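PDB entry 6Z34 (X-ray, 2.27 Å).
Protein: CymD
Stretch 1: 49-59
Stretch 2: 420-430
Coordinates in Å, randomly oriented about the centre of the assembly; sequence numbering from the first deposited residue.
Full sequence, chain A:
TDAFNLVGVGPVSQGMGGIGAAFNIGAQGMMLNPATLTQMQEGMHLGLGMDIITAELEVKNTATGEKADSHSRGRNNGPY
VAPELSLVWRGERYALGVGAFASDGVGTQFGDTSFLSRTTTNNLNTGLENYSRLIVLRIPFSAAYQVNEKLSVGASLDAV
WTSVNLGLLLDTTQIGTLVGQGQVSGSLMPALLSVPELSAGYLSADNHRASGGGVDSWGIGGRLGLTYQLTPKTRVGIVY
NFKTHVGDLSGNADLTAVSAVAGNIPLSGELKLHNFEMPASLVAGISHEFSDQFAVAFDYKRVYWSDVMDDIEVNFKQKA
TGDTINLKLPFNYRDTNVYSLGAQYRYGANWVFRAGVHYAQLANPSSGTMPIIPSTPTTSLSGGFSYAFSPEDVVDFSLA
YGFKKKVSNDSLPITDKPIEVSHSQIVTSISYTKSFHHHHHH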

ATOM      1  N   GLY A  49       4.327  11.242 -11.138  1.00 42.34           N
ATOM      2  CA  GLY A  49       4.956  11.456  -9.852  1.00 47.94           C
ATOM      3  C   GLY A  49       5.531  10.165  -9.331  1.00 49.95           C
ATOM      4  O   GLY A  49       5.372   9.097  -9.932  1.00 50.70           O
ATOM      5  N   MET A  50       6.186  10.280  -8.178  1.00 51.21           N
ATOM      6  CA  MET A  50       6.735   9.114  -7.515  1.00 56.52           C
ATOM      7  C   MET A  50       6.875   9.388  -6.029  1.00 60.18           C
ATOM      8  O   MET A  50       6.979  10.541  -5.590  1.00 55.26           O
ATOM      9  CB  MET A  50       8.090   8.737  -8.097  1.00 55.62           C
ATOM     10  CG  MET A  50       9.108   9.821  -7.914  1.00 67.22           C
ATOM     11  SD  MET A  50      10.491   9.493  -8.994  1.00 88.52           S
ATOM     12  CE  MET A  50       9.639   9.253 -10.549  1.00 77.84           C
ATOM     13  N   ASP A  51       6.900   8.296  -5.267  1.00 59.21           N
ATOM     14  CA  ASP A  51       7.266   8.295  -3.861  1.00 59.06           C
ATOM     15  C   ASP A  51       8.652   7.684  -3.725  1.00 61.76           C
ATOM     16  O   ASP A  51       8.973   6.688  -4.384  1.00 59.61           O
ATOM     17  CB  ASP A  51       6.264   7.498  -3.020  1.00 67.72           C
ATOM     18  CG  ASP A  51       4.942   8.232  -2.812  1.00 82.68           C
ATOM     19  OD1 ASP A  51       4.755   9.331  -3.385  1.00 90.57           O
ATOM     20  OD2 ASP A  51       4.081   7.695  -2.083  1.00 86.60           O
ATOM     21  N   ILE A  52       9.469   8.296  -2.877  1.00 58.20           N
ATOM     22  CA  ILE A  52      10.830   7.868  -2.613  1.00 60.70           C
ATOM     23  C   ILE A  52      10.900   7.589  -1.122  1.00 66.87           C
ATOM     24  O   ILE A  52      10.905   8.523  -0.305  1.00 65.86           O
ATOM     25  CB  ILE A  52      11.857   8.927  -3.031  1.00 60.51           C
ATOM     26  CG1 ILE A  52      11.498   9.482  -4.414  1.00 65.66           C
ATOM     27  CG2 ILE A  52      13.235   8.341  -3.014  1.00 56.96           C
ATOM     28  CD1 ILE A  52      12.598  10.236  -5.067  1.00 69.17           C
ATOM     29  N   ILE A  53      10.927   6.311  -0.764  1.00 63.83           N
ATOM     30  CA  ILE A  53      10.855   5.876   0.619  1.00 58.11           C
ATOM     31  C   ILE A  53      12.227   5.363   1.026  1.00 67.04           C
ATOM     32  O   ILE A  53      12.720   4.384   0.456  1.00 59.84           O
ATOM     33  CB  ILE A  53       9.790   4.789   0.811  1.00 61.66           C
ATOM     34  CG1 ILE A  53       8.422   5.335   0.419  1.00 60.07           C
ATOM     35  CG2 ILE A  53       9.806   4.276   2.277  1.00 56.44           C
ATOM     36  CD1 ILE A  53       7.707   4.516  -0.635  1.00 65.57           C
ATOM     37  N   THR A  54      12.834   6.024   2.007  1.00 69.49           N
ATOM     38  CA  THR A  54      14.022   5.535   2.689  1.00 75.35           C
ATOM     39  C   THR A  54      13.666   5.228   4.137  1.00 76.86           C
ATOM     40  O   THR A  54      12.996   6.025   4.805  1.00 78.27           O
ATOM     41  CB  THR A  54      15.153   6.561   2.631  1.00 84.03           C
ATOM     42  OG1 THR A  54      14.662   7.830   3.081  1.00 89.09           O
ATOM     43  CG2 THR A  54      15.669   6.691   1.203  1.00 87.65           C
ATOM     44  N   ALA A  55      14.108   4.075   4.620  1.00 75.31           N
ATOM     45  CA  ALA A  55      13.785   3.643   5.968  1.00 77.68           C
ATOM     46  C   ALA A  55      15.057   3.341   6.745  1.00 91.32           C
ATOM     47  O   ALA A  55      16.131   3.148   6.171  1.00 92.43           O
ATOM     48  CB  ALA A  55      12.875   2.416   5.951  1.00 65.30           C
ATOM     49  N   GLU A  56      14.916   3.313   8.070  1.00 95.09           N
ATOM     50  CA  GLU A  56      16.021   3.052   8.982  1.00 97.84           C
ATOM     51  C   GLU A  56      15.457   2.335  10.196  1.00 94.42           C
ATOM     52  O   GLU A  56      14.348   2.635  10.641  1.00 90.22           O
ATOM     53  CB  GLU A  56      16.729   4.345   9.415  1.00108.34           C
ATOM     54  CG  GLU A  56      17.325   4.296  10.823  1.00117.70           C
ATOM     55  CD  GLU A  56      17.528   5.671  11.433  1.00127.81           C
ATOM     56  OE1 GLU A  56      17.670   6.655  10.672  1.00130.89           O
ATOM     57  OE2 GLU A  56      17.546   5.765  12.679  1.00130.55           O
ATOM     58  N   LEU A  57      16.219   1.393  10.736  1.00103.40           N
ATOM     59  CA  LEU A  57      15.735   0.612  11.862  1.00101.04           C
ATOM     60  C   LEU A  57      16.854   0.462  12.877  1.00108.98           C
ATOM     61  O   LEU A  57      17.904  -0.104  12.568  1.00112.63           O
ATOM     62  CB  LEU A  57      15.220  -0.747  11.386  1.00 95.12           C
ATOM     63  CG  LEU A  57      15.164  -1.910  12.351  1.00105.72           C
ATOM     64  CD1 LEU A  57      14.302  -1.548  13.543  1.00108.49           C
ATOM     65  CD2 LEU A  57      14.557  -3.083  11.607  1.00108.30           C
ATOM     66  N   GLU A  58      16.615   0.973  14.087  1.00117.43           N
ATOM     67  CA  GLU A  58      17.585   0.955  15.177  1.00123.81           C
ATOM     68  C   GLU A  58      17.378  -0.278  16.049  1.00118.25           C
ATOM     69  O   GLU A  58      16.237  -0.650  16.351  1.00114.15           O
ATOM     70  CB  GLU A  58      17.446   2.223  16.027  1.00133.08           C
ATOM     71  CG  GLU A  58      17.589   3.533  15.249  1.00139.48           C
ATOM     72  CD  GLU A  58      16.298   4.339  15.210  1.00144.78           C
ATOM     73  OE1 GLU A  58      16.146   5.252  16.050  1.00147.32           O
ATOM     74  OE2 GLU A  58      15.440   4.075  14.335  1.00145.05           O
ATOM     75  N   VAL A  59      18.492  -0.891  16.460  1.00117.48           N
ATOM     76  CA  VAL A  59      18.515  -2.114  17.283  1.00116.53           C
ATOM     77  C   VAL A  59      17.371  -3.076  16.961  1.00112.18           C
ATOM     78  O   VAL A  59      17.568  -4.283  16.843  1.00111.97           O
ATOM     79  CB  VAL A  59      18.515  -1.776  18.795  1.00116.22           C
ATOM     80  CG1 VAL A  59      18.491  -3.051  19.633  1.00113.31           C
ATOM     81  CG2 VAL A  59      19.725  -0.925  19.162  1.00115.85           C
ATOM     82  N   GLU A 420      12.628  -3.207  22.612  1.00145.22           N
ATOM     83  CA  GLU A 420      13.714  -2.352  22.148  1.00148.09           C
ATOM     84  C   GLU A 420      13.842  -2.376  20.620  1.00153.47           C
ATOM     85  O   GLU A 420      14.631  -3.141  20.068  1.00160.15           O
ATOM     86  CB  GLU A 420      15.030  -2.780  22.805  1.00148.08           C
ATOM     87  CG  GLU A 420      16.248  -1.956  22.402  1.00149.86           C
ATOM     88  CD  GLU A 420      16.033  -0.461  22.566  1.00148.85           C
ATOM     89  OE1 GLU A 420      16.090   0.022  23.714  1.00151.85           O
ATOM     90  OE2 GLU A 420      15.815   0.232  21.548  1.00144.87           O
ATOM     91  N   VAL A 421      13.056  -1.539  19.947  1.00150.98           N
ATOM     92  CA  VAL A 421      13.128  -1.367  18.496  1.00144.27           C
ATOM     93  C   VAL A 421      12.721   0.062  18.176  1.00140.54           C
ATOM     94  O   VAL A 421      11.773   0.594  18.759  1.00138.98           O
ATOM     95  CB  VAL A 421      12.231  -2.377  17.743  1.00138.13           C
ATOM     96  CG1 VAL A 421      11.780  -1.803  16.409  1.00133.38           C
ATOM     97  CG2 VAL A 421      12.956  -3.695  17.524  1.00139.36           C
ATOM     98  N   SER A 422      13.442   0.691  17.257  1.00140.48           N
ATOM     99  CA  SER A 422      13.099   2.031  16.811  1.00144.06           C
ATOM    100  C   SER A 422      13.079   2.039  15.290  1.00139.70           C
ATOM    101  O   SER A 422      14.006   1.530  14.653  1.00141.19           O
ATOM    102  CB  SER A 422      14.090   3.061  17.357  1.00154.55           C
ATOM    103  OG  SER A 422      13.745   4.370  16.944  1.00158.65           O
ATOM    104  N   HIS A 423      12.022   2.605  14.712  1.00127.54           N
ATOM    105  CA  HIS A 423      11.814   2.573  13.270  1.00117.42           C
ATOM    106  C   HIS A 423      11.568   3.986  12.765  1.00102.21           C
ATOM    107  O   HIS A 423      10.635   4.653  13.219  1.00101.73           O
ATOM    108  CB  HIS A 423      10.640   1.660  12.908  1.00117.23           C
ATOM    109  CG  HIS A 423      10.538   1.365  11.447  1.00121.08           C
ATOM    110  ND1 HIS A 423      11.627   1.408  10.603  1.00124.61           N
ATOM    111  CD2 HIS A 423       9.475   1.041  10.674  1.00121.46           C
ATOM    112  CE1 HIS A 423      11.240   1.117   9.372  1.00123.21           C
ATOM    113  NE2 HIS A 423       9.938   0.892   9.389  1.00120.59           N
ATOM    114  N   SER A 424      12.399   4.432  11.824  1.00 91.73           N
ATOM    115  CA  SER A 424      12.335   5.774  11.261  1.00 86.64           C
ATOM    116  C   SER A 424      12.172   5.691   9.745  1.00 88.40           C
ATOM    117  O   SER A 424      12.839   4.894   9.075  1.00 79.76           O
ATOM    118  CB  SER A 424      13.594   6.570  11.628  1.00 93.19           C
ATOM    119  OG  SER A 424      13.721   7.742  10.845  1.00101.34           O
ATOM    120  N   GLN A 425      11.285   6.513   9.195  1.00 85.15           N
ATOM    121  CA  GLN A 425      10.977   6.395   7.779  1.00 78.09           C
ATOM    122  C   GLN A 425      10.644   7.759   7.196  1.00 76.61           C
ATOM    123  O   GLN A 425       9.842   8.508   7.766  1.00 64.79           O
ATOM    124  CB  GLN A 425       9.818   5.423   7.567  1.00 74.41           C
ATOM    125  CG  GLN A 425       9.409   5.275   6.134  1.00 83.57           C
ATOM    126  CD  GLN A 425       8.175   4.419   5.980  1.00 91.80           C
ATOM    127  OE1 GLN A 425       7.053   4.932   5.868  1.00 94.31           O
ATOM    128  NE2 GLN A 425       8.371   3.101   5.969  1.00 87.08           N
ATOM    129  N   ILE A 426      11.259   8.066   6.054  1.00 74.43           N
ATOM    130  CA  ILE A 426      11.079   9.336   5.361  1.00 64.96           C
ATOM    131  C   ILE A 426      10.534   9.044   3.972  1.00 64.27           C
ATOM    132  O   ILE A 426      11.156   8.308   3.193  1.00 67.58           O
ATOM    133  CB  ILE A 426      12.392  10.127   5.276  1.00 66.88           C
ATOM    134  CG1 ILE A 426      12.845  10.551   6.672  1.00 82.04           C
ATOM    135  CG2 ILE A 426      12.228  11.325   4.364  1.00 58.95           C
ATOM    136  CD1 ILE A 426      14.049  11.462   6.676  1.00 89.78           C
ATOM    137  N   VAL A 427       9.384   9.627   3.660  1.00 59.67           N
ATOM    138  CA  VAL A 427       8.722   9.445   2.377  1.00 58.48           C
ATOM    139  C   VAL A 427       8.730  10.799   1.680  1.00 66.41           C
ATOM    140  O   VAL A 427       8.077  11.749   2.139  1.00 64.18           O
ATOM    141  CB  VAL A 427       7.289   8.923   2.539  1.00 55.26           C
ATOM    142  CG1 VAL A 427       6.622   8.768   1.178  1.00 47.14           C
ATOM    143  CG2 VAL A 427       7.290   7.614   3.288  1.00 57.71           C
ATOM    144  N   THR A 428       9.476  10.892   0.587  1.00 62.02           N
ATOM    145  CA  THR A 428       9.496  12.070  -0.255  1.00 50.73           C
ATOM    146  C   THR A 428       8.563  11.834  -1.433  1.00 63.15           C
ATOM    147  O   THR A 428       8.675  10.814  -2.123  1.00 69.22           O
ATOM    148  CB  THR A 428      10.906  12.362  -0.758  1.00 60.23           C
ATOM    149  OG1 THR A 428      11.763  12.610   0.354  1.00 67.65           O
ATOM    150  CG2 THR A 428      10.901  13.594  -1.642  1.00 71.60           C
ATOM    151  N   SER A 429       7.662  12.779  -1.673  1.00 63.30           N
ATOM    152  CA  SER A 429       6.636  12.629  -2.694  1.00 57.35           C
ATOM    153  C   SER A 429       6.639  13.852  -3.598  1.00 62.11           C
ATOM    154  O   SER A 429       6.610  14.995  -3.126  1.00 59.46           O
ATOM    155  CB  SER A 429       5.259  12.437  -2.059  1.00 63.93           C
ATOM    156  OG  SER A 429       4.333  11.891  -2.977  1.00 63.06           O
ATOM    157  N   ILE A 430       6.663  13.608  -4.897  1.00 56.20           N
ATOM    158  CA  ILE A 430       6.787  14.672  -5.872  1.00 58.39           C
ATOM    159  C   ILE A 430       5.915  14.305  -7.066  1.00 57.50           C
ATOM    160  O   ILE A 430       5.858  13.141  -7.469  1.00 55.68           O
ATOM    161  CB  ILE A 430       8.271  14.876  -6.242  1.00 65.55           C
ATOM    162  CG1 ILE A 430       8.440  15.985  -7.290  1.00 76.06           C
ATOM    163  CG2 ILE A 430       8.885  13.577  -6.688  1.00 60.51           C
ATOM    164  CD1 ILE A 430       8.401  17.390  -6.698  1.00 77.23           C
TER

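The two segments, more than 360 residues apart in sequence, pair as neighbouring antiparallel β-strands, and their contact is dominated by a backbone ladder. Five residues of the first strand, M50, I52, T54, E56 and E58, each form two hydrogen bonds with their partners I430, T428, I426, S424 and S422. The shortest run from I52 N to T428 O and from E58 N to S422 O, both 2.7 Å; the longest, I430 N to M50 O and S422 N to E58 O, measure 3.2 Å. Between these pairs the strands draw closer, and CA-H...O contacts fill in, as where D51 CA lies 3.4 Å from T428 O.

Three side-chain hydrogen bonds reinforce the ladder. S429 OG donates to D51 OD1 at 2.6 Å; this pair is buried, and the remaining carboxylate oxygen, D51 OD2, is satisfied elsewhere in the structure. Near the other end, S422 OG donates to E58 OE1 at 2.7 Å, the glutamate reaching back to the short serine side chain across the strand gap. The H423 ring turns its edge to the first strand, so that ND1 donates to E56 O at 3.0 Å. That carbonyl also accepts from S424 N at 2.9 Å and thus serves two donors.

Packing follows the alternation of the strands. On the face carrying D51 and S429, the β-branched I53 and V427 meet in the buried middle, CG1 of I53 lying 3.8 Å from CG2 of V427. Next to them, the small A55 lies opposite Q425, where the CA atoms are only 4.3 Å apart. Farther along, L57 CD1 approaches V421 CG1 at 3.8 Å. On the other face, M50 CG packs 4.0 Å from I430 CG2. Together the stretches bury 945 Å², counting both sides.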